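Local coordinates for lombricine kinase (Urechis caupo, PDB 3JPZ), which catalyses the reversible transfer of a phosphoryl group between ATP and the guanidino compound lombricine, at residues L61-E66 with L127-S132. Numbering follows the deposited sequence.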
ATOM      1  N   LEU A  61       4.195  12.933   7.605  1.00  9.39           N
ATOM      2  CA  LEU A  61       4.981  13.653   6.611  1.00  9.83           C
ATOM      3  C   LEU A  61       6.211  12.848   6.232  1.00  9.93           C
ATOM      4  O   LEU A  61       6.909  12.332   7.092  1.00 10.65           O
ATOM      5  CB  LEU A  61       5.407  15.017   7.153  1.00 20.08           C
ATOM      6  CG  LEU A  61       6.229  15.877   6.196  1.00 29.97           C
ATOM      7  CD1 LEU A  61       5.390  16.244   4.983  1.00 44.90           C
ATOM      8  CD2 LEU A  61       6.750  17.126   6.893  1.00 24.82           C
ATOM      9  N   ILE A  62       6.491  12.754   4.939  1.00 14.13           N
ATOM     10  CA  ILE A  62       7.659  12.015   4.490  1.00 18.54           C
ATOM     11  C   ILE A  62       8.241  12.630   3.220  1.00  9.35           C
ATOM     12  O   ILE A  62       7.516  13.057   2.331  1.00 12.35           O
ATOM     13  CB  ILE A  62       7.318  10.534   4.266  1.00 21.84           C
ATOM     14  CG1 ILE A  62       8.589   9.740   3.963  1.00 27.05           C
ATOM     15  CG2 ILE A  62       6.290  10.396   3.152  1.00 25.49           C
ATOM     16  CD1 ILE A  62       8.456   8.249   4.187  1.00 22.06           C
ATOM     17  N   ALA A  63       9.563  12.709   3.161  1.00 14.32           N
ATOM     18  CA  ALA A  63      10.230  13.278   2.003  1.00 15.60           C
ATOM     19  C   ALA A  63      10.286  12.253   0.897  1.00 13.66           C
ATOM     20  O   ALA A  63      10.637  11.095   1.123  1.00 18.94           O
ATOM     21  CB  ALA A  63      11.639  13.744   2.375  1.00 13.41           C
ATOM     22  N   GLY A  64       9.918  12.673  -0.303  1.00 13.00           N
ATOM     23  CA  GLY A  64      10.146  11.852  -1.472  1.00 19.53           C
ATOM     24  C   GLY A  64      11.605  11.932  -1.879  1.00 14.05           C
ATOM     25  O   GLY A  64      12.137  11.031  -2.528  1.00 27.81           O
ATOM     26  N   ASP A  65      12.254  13.024  -1.499  1.00 15.83           N
ATOM     27  CA  ASP A  65      13.648  13.250  -1.855  1.00 32.02           C
ATOM     28  C   ASP A  65      14.260  14.359  -1.003  1.00 33.27           C
ATOM     29  O   ASP A  65      13.574  14.992  -0.203  1.00 20.93           O
ATOM     30  CB  ASP A  65      13.782  13.564  -3.351  1.00 23.45           C
ATOM     31  CG  ASP A  65      13.165  14.909  -3.752  1.00 32.04           C
ATOM     32  OD1 ASP A  65      12.578  15.608  -2.900  1.00 13.90           O
ATOM     33  OD2 ASP A  65      13.275  15.273  -4.945  1.00 23.87           O
ATOM     34  N   GLU A  66      15.557  14.584  -1.170  1.00 18.79           N
ATOM     35  CA  GLU A  66      16.277  15.519  -0.319  1.00 36.39           C
ATOM     36  C   GLU A  66      15.677  16.901  -0.491  1.00 29.51           C
ATOM     37  O   GLU A  66      15.545  17.667   0.468  1.00 15.01           O
ATOM     38  CB  GLU A  66      17.763  15.534  -0.687  1.00 29.81           C
ATOM     39  CG  GLU A  66      18.536  16.669  -0.063  1.00 33.62           C
ATOM     40  CD  GLU A  66      20.037  16.471  -0.142  1.00 28.80           C
ATOM     41  OE1 GLU A  66      20.499  15.623  -0.933  1.00 26.05           O
ATOM     42  OE2 GLU A  66      20.754  17.171   0.592  1.00 22.92           O
ATOM     43  N   LEU A 127      19.639  10.895  -5.161  1.00 21.38           N
ATOM     44  CA  LEU A 127      18.702   9.796  -5.356  1.00 16.65           C
ATOM     45  C   LEU A 127      17.496   9.867  -4.422  1.00 18.01           C
ATOM     46  O   LEU A 127      17.630  10.108  -3.221  1.00 15.47           O
ATOM     47  CB  LEU A 127      19.410   8.468  -5.154  1.00 16.98           C
ATOM     48  CG  LEU A 127      20.609   8.246  -6.080  1.00 29.78           C
ATOM     49  CD1 LEU A 127      21.414   7.055  -5.616  1.00 22.07           C
ATOM     50  CD2 LEU A 127      20.148   8.059  -7.510  1.00 21.95           C
ATOM     51  N   CYS A 128      16.319   9.620  -4.983  1.00 15.77           N
ATOM     52  CA  CYS A 128      15.087   9.722  -4.216  1.00 14.85           C
ATOM     53  C   CYS A 128      15.032   8.686  -3.112  1.00 13.89           C
ATOM     54  O   CYS A 128      15.476   7.559  -3.276  1.00 21.57           O
ATOM     55  CB  CYS A 128      13.874   9.582  -5.137  1.00 14.99           C
ATOM     56  SG  CYS A 128      13.524  11.083  -6.065  1.00 23.31           S
ATOM     57  N   TYR A 129      14.485   9.093  -1.977  1.00 13.42           N
ATOM     58  CA  TYR A 129      14.114   8.167  -0.925  1.00 21.65           C
ATOM     59  C   TYR A 129      13.117   7.117  -1.415  1.00 28.22           C
ATOM     60  O   TYR A 129      12.470   7.291  -2.443  1.00 24.58           O
ATOM     61  CB  TYR A 129      13.483   8.944   0.222  1.00 16.43           C
ATOM     62  CG  TYR A 129      14.411   9.922   0.896  1.00 15.50           C
ATOM     63  CD1 TYR A 129      15.638   9.514   1.412  1.00 21.01           C
ATOM     64  CD2 TYR A 129      14.044  11.247   1.056  1.00 23.02           C
ATOM     65  CE1 TYR A 129      16.477  10.410   2.045  1.00 18.68           C
ATOM     66  CE2 TYR A 129      14.876  12.145   1.681  1.00 20.78           C
ATOM     67  CZ  TYR A 129      16.091  11.720   2.175  1.00 17.80           C
ATOM     68  OH  TYR A 129      16.908  12.624   2.807  1.00 23.26           O
ATOM     69  N   PRO A 130      12.970   6.027  -0.653  1.00 25.69           N
ATOM     70  CA  PRO A 130      12.046   4.920  -0.935  1.00 20.05           C
ATOM     71  C   PRO A 130      10.621   5.326  -1.332  1.00 21.76           C
ATOM     72  O   PRO A 130      10.014   4.632  -2.135  1.00 32.20           O
ATOM     73  CB  PRO A 130      12.025   4.156   0.386  1.00 13.63           C
ATOM     74  CG  PRO A 130      13.398   4.358   0.928  1.00 13.05           C
ATOM     75  CD  PRO A 130      13.782   5.763   0.546  1.00 21.46           C
ATOM     76  N   PRO A 131      10.084   6.420  -0.774  1.00 13.28           N
ATOM     77  CA  PRO A 131       8.713   6.742  -1.177  1.00 22.89           C
ATOM     78  C   PRO A 131       8.586   7.091  -2.661  1.00 24.23           C
ATOM     79  O   PRO A 131       7.539   6.804  -3.244  1.00 14.91           O
ATOM     80  CB  PRO A 131       8.358   7.957  -0.300  1.00 11.33           C
ATOM     81  CG  PRO A 131       9.296   7.865   0.870  1.00 11.19           C
ATOM     82  CD  PRO A 131      10.573   7.319   0.280  1.00 11.79           C
ATOM     83  N   SER A 132       9.630   7.671  -3.255  1.00 19.82           N
ATOM     84  CA  SER A 132       9.538   8.239  -4.597  1.00 14.01           C
ATOM     85  C   SER A 132      10.571   7.705  -5.589  1.00 22.51           C
ATOM     86  O   SER A 132      10.558   8.086  -6.752  1.00 18.71           O
ATOM     87  CB  SER A 132       9.685   9.757  -4.523  1.00 17.90           C
ATOM     88  OG  SER A 132       8.661  10.327  -3.731  1.00 34.48           O
TER
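Asp-65, whose CB rests 3.7 Å from SG of Cys-128, has a carboxylate gripped by several groups. OD2 is bonded to both Thr-38 and His-40, while OD1 takes Ser-68 OG. CG lies between the backbone N and the carbonyl carbon (chi1 68°); the side chain caps a backbone N just past Glu-66, in the turn that leads into a helix. Aspartate suits the place: its short side chain keeps both carboxylate oxygens close to the backbone, where each can accept hydrogen bonds.

At Gly-64 a CB would clash with Ser-132 OG, so the lack of a side chain permits OG to lie 3.1 Å from the glycine CA. Its carbonyl O sits 3.1 Å from Tyr-129 N and is also flanked by CB of Cys-128 and of Ser-132. Tyr-129 lays one side of its ring obliquely along the 63-66 backbone: CE2 reaches 3.5 Å from Asp-65 C, and both CD2 and CE2 meet the small CB of Ala-63. Past Tyr-129 the chain turns through Pro-130 and Pro-131, and Ser-132 N donates to Tyr-129 O (3.0 Å). The ring of Pro-131 crosses Ile-62 obliquely, its CG tight against CD1 at 3.4 Å.

The contact joins the loop before helix 68-71 to the one linking strand 113-122 with helix 135-149. Ala-63 O is buried beside carbons of Tyr-129 and Pro-131 with no polar partner in the model, a cost that the close packing around it probably helps to repay.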